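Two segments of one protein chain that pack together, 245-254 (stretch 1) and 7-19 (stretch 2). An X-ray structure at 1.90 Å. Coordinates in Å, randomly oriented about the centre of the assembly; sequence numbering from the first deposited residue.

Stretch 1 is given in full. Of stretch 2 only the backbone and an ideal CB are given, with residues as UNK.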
ATOM      1  N   ASP A 245      13.373  16.717   0.001  1.00 44.02           N
ATOM      2  CA  ASP A 245      13.450  17.816  -1.023  1.00 43.19           C
ATOM      3  C   ASP A 245      13.024  17.331  -2.420  1.00 42.77           C
ATOM      4  O   ASP A 245      13.291  17.964  -3.453  1.00 39.54           O
ATOM      5  CB  ASP A 245      14.856  18.457  -1.094  1.00 43.63           C
ATOM      6  CG  ASP A 245      15.958  17.479  -1.492  1.00 47.76           C
ATOM      7  OD1 ASP A 245      15.750  16.244  -1.447  1.00 46.59           O
ATOM      8  OD2 ASP A 245      17.056  17.942  -1.844  1.00 50.09           O
ATOM      9  N   GLY A 246      12.361  16.184  -2.441  1.00 42.22           N
ATOM     10  CA  GLY A 246      11.793  15.663  -3.738  1.00 42.77           C
ATOM     11  C   GLY A 246      10.869  16.617  -4.444  1.00 41.58           C
ATOM     12  O   GLY A 246      10.083  17.347  -3.834  1.00 42.33           O
ATOM     13  N   ASP A 247      10.956  16.587  -5.759  1.00 41.51           N
ATOM     14  CA  ASP A 247      10.199  17.484  -6.640  1.00 40.41           C
ATOM     15  C   ASP A 247       8.749  17.104  -6.917  1.00 40.48           C
ATOM     16  O   ASP A 247       8.013  17.890  -7.506  1.00 40.98           O
ATOM     17  CB  ASP A 247      10.898  17.800  -7.969  1.00 41.18           C
ATOM     18  CG  ASP A 247      11.022  16.596  -8.911  1.00 42.80           C
ATOM     19  OD1 ASP A 247      10.252  15.635  -8.789  1.00 43.16           O
ATOM     20  OD2 ASP A 247      11.910  16.647  -9.802  1.00 46.95           O
ATOM     21  N   ALA A 248       8.357  15.942  -6.420  1.00 39.58           N
ATOM     22  CA  ALA A 248       7.038  15.374  -6.624  1.00 38.89           C
ATOM     23  C   ALA A 248       6.499  14.663  -5.434  1.00 38.68           C
ATOM     24  O   ALA A 248       7.211  13.964  -4.709  1.00 40.57           O
ATOM     25  CB  ALA A 248       7.042  14.419  -7.880  1.00 39.97           C
ATOM     26  N   TYR A 249       5.189  14.734  -5.276  1.00 39.81           N
ATOM     27  CA  TYR A 249       4.486  14.028  -4.172  1.00 39.44           C
ATOM     28  C   TYR A 249       3.866  12.794  -4.794  1.00 39.69           C
ATOM     29  O   TYR A 249       2.888  12.871  -5.536  1.00 39.26           O
ATOM     30  CB  TYR A 249       3.445  14.907  -3.521  1.00 40.21           C
ATOM     31  CG  TYR A 249       2.969  14.404  -2.173  1.00 40.48           C
ATOM     32  CD1 TYR A 249       3.370  15.024  -0.993  1.00 39.73           C
ATOM     33  CD2 TYR A 249       2.095  13.317  -2.080  1.00 40.93           C
ATOM     34  CE1 TYR A 249       2.941  14.542   0.252  1.00 40.11           C
ATOM     35  CE2 TYR A 249       1.667  12.847  -0.855  1.00 41.67           C
ATOM     36  CZ  TYR A 249       2.084  13.447   0.306  1.00 41.67           C
ATOM     37  OH  TYR A 249       1.632  12.959   1.551  1.00 42.98           O
ATOM     38  N   ILE A 250       4.567  11.702  -4.603  1.00 39.29           N
ATOM     39  CA  ILE A 250       4.194  10.378  -5.178  1.00 37.60           C
ATOM     40  C   ILE A 250       4.588   9.342  -4.166  1.00 37.02           C
ATOM     41  O   ILE A 250       5.735   8.825  -4.188  1.00 36.98           O
ATOM     42  CB  ILE A 250       4.911  10.084  -6.511  1.00 37.75           C
ATOM     43  CG1 ILE A 250       4.831  11.252  -7.483  1.00 40.42           C
ATOM     44  CG2 ILE A 250       4.287   8.860  -7.186  1.00 37.48           C
ATOM     45  CD1 ILE A 250       5.850  11.226  -8.621  1.00 43.64           C
ATOM     46  N   PRO A 251       3.683   9.049  -3.229  1.00 36.39           N
ATOM     47  CA  PRO A 251       4.057   8.209  -2.140  1.00 37.05           C
ATOM     48  C   PRO A 251       4.322   6.756  -2.550  1.00 37.91           C
ATOM     49  O   PRO A 251       3.856   6.298  -3.586  1.00 39.23           O
ATOM     50  CB  PRO A 251       2.862   8.268  -1.182  1.00 37.60           C
ATOM     51  CG  PRO A 251       1.785   8.930  -1.892  1.00 37.94           C
ATOM     52  CD  PRO A 251       2.297   9.546  -3.145  1.00 37.31           C
ATOM     53  N   ALA A 252       5.111   6.093  -1.751  1.00 38.41           N
ATOM     54  CA  ALA A 252       5.470   4.678  -1.970  1.00 38.82           C
ATOM     55  C   ALA A 252       4.337   3.714  -1.678  1.00 39.46           C
ATOM     56  O   ALA A 252       3.690   3.718  -0.603  1.00 40.38           O
ATOM     57  CB  ALA A 252       6.705   4.279  -1.138  1.00 37.68           C
ATOM     58  N   GLU A 253       4.186   2.776  -2.611  1.00 40.23           N
ATOM     59  CA  GLU A 253       3.328   1.584  -2.400  1.00 39.34           C
ATOM     60  C   GLU A 253       4.177   0.297  -2.315  1.00 38.66           C
ATOM     61  O   GLU A 253       4.967   0.007  -3.170  1.00 39.02           O
ATOM     62  CB  GLU A 253       2.304   1.486  -3.529  1.00 40.25           C
ATOM     63  CG  GLU A 253       1.120   0.508  -3.229  1.00 40.69           C
ATOM     64  CD  GLU A 253       0.275   0.282  -4.471  1.00 43.39           C
ATOM     65  OE1 GLU A 253      -0.814   0.865  -4.595  1.00 39.23           O
ATOM     66  OE2 GLU A 253       0.728  -0.435  -5.350  1.00 40.12           O
ATOM     67  N   THR A 254       4.048  -0.427  -1.203  1.00 37.96           N
ATOM     68  CA  THR A 254       4.901  -1.545  -0.898  1.00 38.56           C
ATOM     69  C   THR A 254       4.206  -2.853  -1.233  1.00 38.95           C
ATOM     70  O   THR A 254       3.223  -3.224  -0.605  1.00 39.66           O
ATOM     71  CB  THR A 254       5.291  -1.571   0.624  1.00 38.59           C
ATOM     72  OG1 THR A 254       5.926  -0.309   0.947  1.00 40.14           O
ATOM     73  CG2 THR A 254       6.231  -2.696   0.956  1.00 38.21           C
ATOM     74  N   UNK A   7       5.193  22.770   1.950  1.00 46.03           N
ATOM     75  CA  UNK A   7       5.791  22.025   0.833  1.00 45.74           C
ATOM     76  C   UNK A   7       4.781  21.389  -0.065  1.00 44.46           C
ATOM     77  O   UNK A   7       3.691  21.917  -0.247  1.00 44.98           O
ATOM     78  CB  UNK A   7       6.732  20.940   1.361  1.00 45.74           C
ATOM     79  N   UNK A   8       5.139  20.235  -0.628  1.00 44.03           N
ATOM     80  CA  UNK A   8       4.219  19.455  -1.500  1.00 43.78           C
ATOM     81  C   UNK A   8       3.196  18.679  -0.670  1.00 42.83           C
ATOM     82  O   UNK A   8       3.484  18.184   0.418  1.00 43.06           O
ATOM     83  CB  UNK A   8       5.008  18.483  -2.380  1.00 43.78           C
ATOM     84  N   UNK A   9       1.991  18.590  -1.176  1.00 42.88           N
ATOM     85  CA  UNK A   9       0.874  17.976  -0.464  1.00 42.43           C
ATOM     86  C   UNK A   9       0.124  16.924  -1.326  1.00 41.68           C
ATOM     87  O   UNK A   9       0.166  16.942  -2.567  1.00 42.27           O
ATOM     88  CB  UNK A   9      -0.098  19.067  -0.011  1.00 42.43           C
ATOM     89  N   UNK A  10      -0.551  15.990  -0.682  1.00 40.79           N
ATOM     90  CA  UNK A  10      -1.242  14.954  -1.417  1.00 41.05           C
ATOM     91  C   UNK A  10      -2.518  15.433  -2.076  1.00 41.92           C
ATOM     92  O   UNK A  10      -3.184  16.358  -1.595  1.00 41.77           O
ATOM     93  CB  UNK A  10      -1.559  13.785  -0.482  1.00 41.05           C
ATOM     94  N   UNK A  11      -2.856  14.746  -3.145  1.00 42.10           N
ATOM     95  CA  UNK A  11      -4.144  14.938  -3.839  1.00 41.67           C
ATOM     96  C   UNK A  11      -5.269  14.188  -3.149  1.00 40.44           C
ATOM     97  O   UNK A  11      -5.068  13.398  -2.239  1.00 41.83           O
ATOM     98  CB  UNK A  11      -4.041  14.480  -5.295  1.00 41.67           C
ATOM     99  N   UNK A  12      -6.487  14.453  -3.597  1.00 41.03           N
ATOM    100  CA  UNK A  12      -7.658  13.763  -3.014  1.00 40.63           C
ATOM    101  C   UNK A  12      -7.500  12.225  -3.185  1.00 41.03           C
ATOM    102  O   UNK A  12      -7.792  11.431  -2.290  1.00 39.43           O
ATOM    103  CB  UNK A  12      -8.949  14.247  -3.677  1.00 40.63           C
ATOM    104  N   UNK A  13      -6.996  11.845  -4.352  1.00 41.56           N
ATOM    105  CA  UNK A  13      -6.727  10.411  -4.699  1.00 41.86           C
ATOM    106  C   UNK A  13      -5.705   9.790  -3.771  1.00 40.38           C
ATOM    107  O   UNK A  13      -5.823   8.678  -3.323  1.00 40.84           O
ATOM    108  CB  UNK A  13      -6.230  10.286  -6.141  1.00 41.86           C
ATOM    109  N   UNK A  14      -4.671  10.555  -3.520  1.00 40.29           N
ATOM    110  CA  UNK A  14      -3.587  10.095  -2.693  1.00 38.98           C
ATOM    111  C   UNK A  14      -4.047   9.965  -1.259  1.00 38.50           C
ATOM    112  O   UNK A  14      -3.686   9.071  -0.579  1.00 39.10           O
ATOM    113  CB  UNK A  14      -2.389  11.041  -2.794  1.00 38.98           C
ATOM    114  N   UNK A  15      -4.908  10.852  -0.818  1.00 41.11           N
ATOM    115  CA  UNK A  15      -5.450  10.737   0.552  1.00 40.54           C
ATOM    116  C   UNK A  15      -6.334   9.480   0.685  1.00 40.58           C
ATOM    117  O   UNK A  15      -6.316   8.772   1.671  1.00 40.05           O
ATOM    118  CB  UNK A  15      -6.256  11.987   0.912  1.00 40.54           C
ATOM    119  N   UNK A  16      -7.151   9.249  -0.319  1.00 40.81           N
ATOM    120  CA  UNK A  16      -8.071   8.079  -0.318  1.00 40.18           C
ATOM    121  C   UNK A  16      -7.253   6.769  -0.250  1.00 40.29           C
ATOM    122  O   UNK A  16      -7.508   5.866   0.552  1.00 41.24           O
ATOM    123  CB  UNK A  16      -8.956   8.086  -1.566  1.00 40.18           C
ATOM    124  N   UNK A  17      -6.205   6.739  -1.057  1.00 39.75           N
ATOM    125  CA  UNK A  17      -5.288   5.579  -1.158  1.00 39.58           C
ATOM    126  C   UNK A  17      -4.554   5.347   0.147  1.00 39.88           C
ATOM    127  O   UNK A  17      -4.484   4.237   0.669  1.00 40.25           O
ATOM    128  CB  UNK A  17      -4.275   5.785  -2.286  1.00 39.58           C
ATOM    129  N   UNK A  18      -4.071   6.430   0.742  1.00 39.32           N
ATOM    130  CA  UNK A  18      -3.355   6.304   2.011  1.00 39.04           C
ATOM    131  C   UNK A  18      -4.241   5.659   3.093  1.00 40.07           C
ATOM    132  O   UNK A  18      -3.808   4.843   3.914  1.00 40.13           O
ATOM    133  CB  UNK A  18      -2.870   7.678   2.478  1.00 39.04           C
ATOM    134  N   UNK A  19      -5.500   6.073   3.081  1.00 39.39           N
ATOM    135  CA  UNK A  19      -6.456   5.665   4.091  1.00 41.34           C
ATOM    136  C   UNK A  19      -6.861   4.188   4.010  1.00 41.87           C
ATOM    137  O   UNK A  19      -7.400   3.600   4.968  1.00 40.87           O
ATOM    138  CB  UNK A  19      -7.705   6.541   3.979  1.00 41.34           C
TER

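Position 7 lies beyond reach of stretch 1. Its phi is positive, 70°, which by itself favours glycine. The residue is Gly7.

Position 8 points toward stretch 1. Its ideal CB is 4.1 Å from Tyr249 CB, and the backbone of 246-248 lies just beyond. A medium or long apolar side chain would suit. The residue is Leu8, chi1 m and chi2 t. Its CD1 reaches this backbone, 3.5 Å from Gly246 O and 3.5 Å from Ala248 N.

Position 9 points away, so stretch 1 asks little of its side chain. Extended backbone angles, -130/156, are compatible with a beta-branched residue, among others. It is Val9.

At position 10 CA-to-CB points sideways, yet the ideal CB is a tight 3.4 Å from Tyr249 CE2. Something compact and apolar is favoured, and phi of -75° permits proline. The residue is Pro10. Its CD sits over one face of the Tyr249 ring, 4.0 Å from the centroid, in a CH-pi contact.

Position 11 precedes a helix and meets nothing of stretch 1. Serine, threonine, aspartate or asparagine could cap here. It is Ser11, whose OG accepts from the backbone N of position 14 at 3.2 Å.

Positions 12 and 13 are helical and out of reach of stretch 1, so many residues would fit. They are Ala12 and Arg13.

Position 14 points toward stretch 1, where Tyr249 O offers an acceptor. A long side chain carrying a donor would suit: glutamine, lysine or arginine. The residue is Gln14. Its NE2 donates to Tyr249 O at 2.8 Å, while its OE1 accepts from Ser11 N at 2.9 Å. One amide thus ties the helix start to stretch 1.

Positions 15 and 16 make no contact with stretch 1, which leaves the choice wide. They are Leu15 and Glu16.

Position 17 points toward stretch 1, but no atom of stretch 1 lies within 5.5 Å of its ideal CB. A long side chain is needed to reach Pro251 and the Glu253 carboxylate; a donor at its end would help. Tryptophan, arginine or lysine would be plausible. It is Trp17. NE1 donates to Glu253 OE1 at 3.0 Å, at the ring edge, and CZ3 packs 3.6 Å from Pro251 CG.

Position 18 points sideways, so only a long side chain could approach Pro251. The residue is Tyr18. Its OH is 3.5 Å from Pro251 CB. A water bridges Tyr18 OH, weakly, and Tyr249 OH.

Position 19 is out of reach and unconstrained by stretch 1. It is Asn19.

Stretch 2, residues 7-19: GLVPSARQLEWYN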
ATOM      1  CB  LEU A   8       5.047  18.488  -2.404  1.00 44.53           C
ATOM      2  CG  LEU A   8       6.078  19.208  -3.321  1.00 44.11           C
ATOM      3  CD1 LEU A   8       6.658  18.175  -4.263  1.00 45.13           C
ATOM      4  CD2 LEU A   8       5.481  20.433  -4.070  1.00 43.41           C
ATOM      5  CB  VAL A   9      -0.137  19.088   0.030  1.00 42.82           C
ATOM      6  CG1 VAL A   9       0.605  20.166   0.882  1.00 42.05           C
ATOM      7  CG2 VAL A   9      -0.824  19.717  -1.150  1.00 44.48           C
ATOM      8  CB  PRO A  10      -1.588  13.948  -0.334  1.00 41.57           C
ATOM      9  CG  PRO A  10      -1.764  14.804   0.893  1.00 43.06           C
ATOM     10  CD  PRO A  10      -0.641  15.790   0.774  1.00 41.07           C
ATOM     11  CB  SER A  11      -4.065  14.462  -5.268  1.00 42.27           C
ATOM     12  OG  SER A  11      -3.897  13.065  -5.318  1.00 41.15           O
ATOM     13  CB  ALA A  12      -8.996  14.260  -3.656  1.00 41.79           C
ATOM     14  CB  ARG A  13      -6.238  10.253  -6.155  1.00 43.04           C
ATOM     15  CG  ARG A  13      -7.433  10.247  -7.106  1.00 47.80           C
ATOM     16  CD  ARG A  13      -7.075   9.825  -8.561  1.00 48.91           C
ATOM     17  NE  ARG A  13      -5.933  10.502  -9.087  1.00 49.82           N
ATOM     18  CZ  ARG A  13      -5.981  11.677  -9.686  1.00 51.51           C
ATOM     19  NH1 ARG A  13      -7.121  12.282  -9.880  1.00 53.33           N
ATOM     20  NH2 ARG A  13      -4.879  12.230 -10.115  1.00 51.18           N
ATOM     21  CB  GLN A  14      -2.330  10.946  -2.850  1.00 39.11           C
ATOM     22  CG  GLN A  14      -1.724  10.829  -4.250  1.00 38.38           C
ATOM     23  CD  GLN A  14      -0.635  11.866  -4.502  1.00 40.91           C
ATOM     24  OE1 GLN A  14      -0.769  13.019  -4.087  1.00 41.28           O
ATOM     25  NE2 GLN A  14       0.436  11.481  -5.198  1.00 38.89           N
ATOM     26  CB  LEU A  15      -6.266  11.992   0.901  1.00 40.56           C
ATOM     27  CG  LEU A  15      -5.553  13.315   1.138  1.00 41.21           C
ATOM     28  CD1 LEU A  15      -6.673  14.460   1.173  1.00 46.13           C
ATOM     29  CD2 LEU A  15      -4.774  13.182   2.472  1.00 40.93           C
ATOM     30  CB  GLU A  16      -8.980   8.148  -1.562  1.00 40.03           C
ATOM     31  CG  GLU A  16      -9.921   6.926  -1.729  1.00 41.84           C
ATOM     32  CD  GLU A  16      -9.206   5.717  -2.335  1.00 44.94           C
ATOM     33  OE1 GLU A  16      -8.483   5.918  -3.346  1.00 44.40           O
ATOM     34  OE2 GLU A  16      -9.366   4.588  -1.793  1.00 45.72           O
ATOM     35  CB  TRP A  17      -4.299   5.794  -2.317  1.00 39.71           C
ATOM     36  CG  TRP A  17      -3.098   4.891  -2.354  1.00 41.33           C
ATOM     37  CD1 TRP A  17      -3.005   3.682  -2.966  1.00 40.62           C
ATOM     38  CD2 TRP A  17      -1.790   5.162  -1.800  1.00 41.72           C
ATOM     39  NE1 TRP A  17      -1.721   3.167  -2.831  1.00 39.75           N
ATOM     40  CE2 TRP A  17      -0.965   4.046  -2.101  1.00 41.80           C
ATOM     41  CE3 TRP A  17      -1.265   6.189  -1.026  1.00 40.98           C
ATOM     42  CZ2 TRP A  17       0.348   3.961  -1.682  1.00 39.57           C
ATOM     43  CZ3 TRP A  17       0.046   6.106  -0.601  1.00 40.25           C
ATOM     44  CH2 TRP A  17       0.850   4.995  -0.945  1.00 39.27           C
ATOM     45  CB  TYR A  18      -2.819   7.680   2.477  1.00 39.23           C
ATOM     46  CG  TYR A  18      -1.324   7.856   2.392  1.00 38.28           C
ATOM     47  CD1 TYR A  18      -0.771   9.001   1.815  1.00 39.24           C
ATOM     48  CD2 TYR A  18      -0.465   6.897   2.938  1.00 39.85           C
ATOM     49  CE1 TYR A  18       0.597   9.192   1.787  1.00 42.79           C
ATOM     50  CE2 TYR A  18       0.898   7.061   2.896  1.00 40.43           C
ATOM     51  CZ  TYR A  18       1.424   8.193   2.298  1.00 40.80           C
ATOM     52  OH  TYR A  18       2.781   8.373   2.266  1.00 40.00           O
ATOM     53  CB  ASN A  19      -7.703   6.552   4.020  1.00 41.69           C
ATOM     54  CG  ASN A  19      -8.583   6.385   5.243  1.00 47.79           C
ATOM     55  OD1 ASN A  19      -8.093   6.300   6.385  1.00 50.95           O
ATOM     56  ND2 ASN A  19      -9.881   6.249   5.007  1.00 49.89           N
TER
HETATM   57  O   HOH W   1       2.491  11.014   3.827  1.00 50.94           O
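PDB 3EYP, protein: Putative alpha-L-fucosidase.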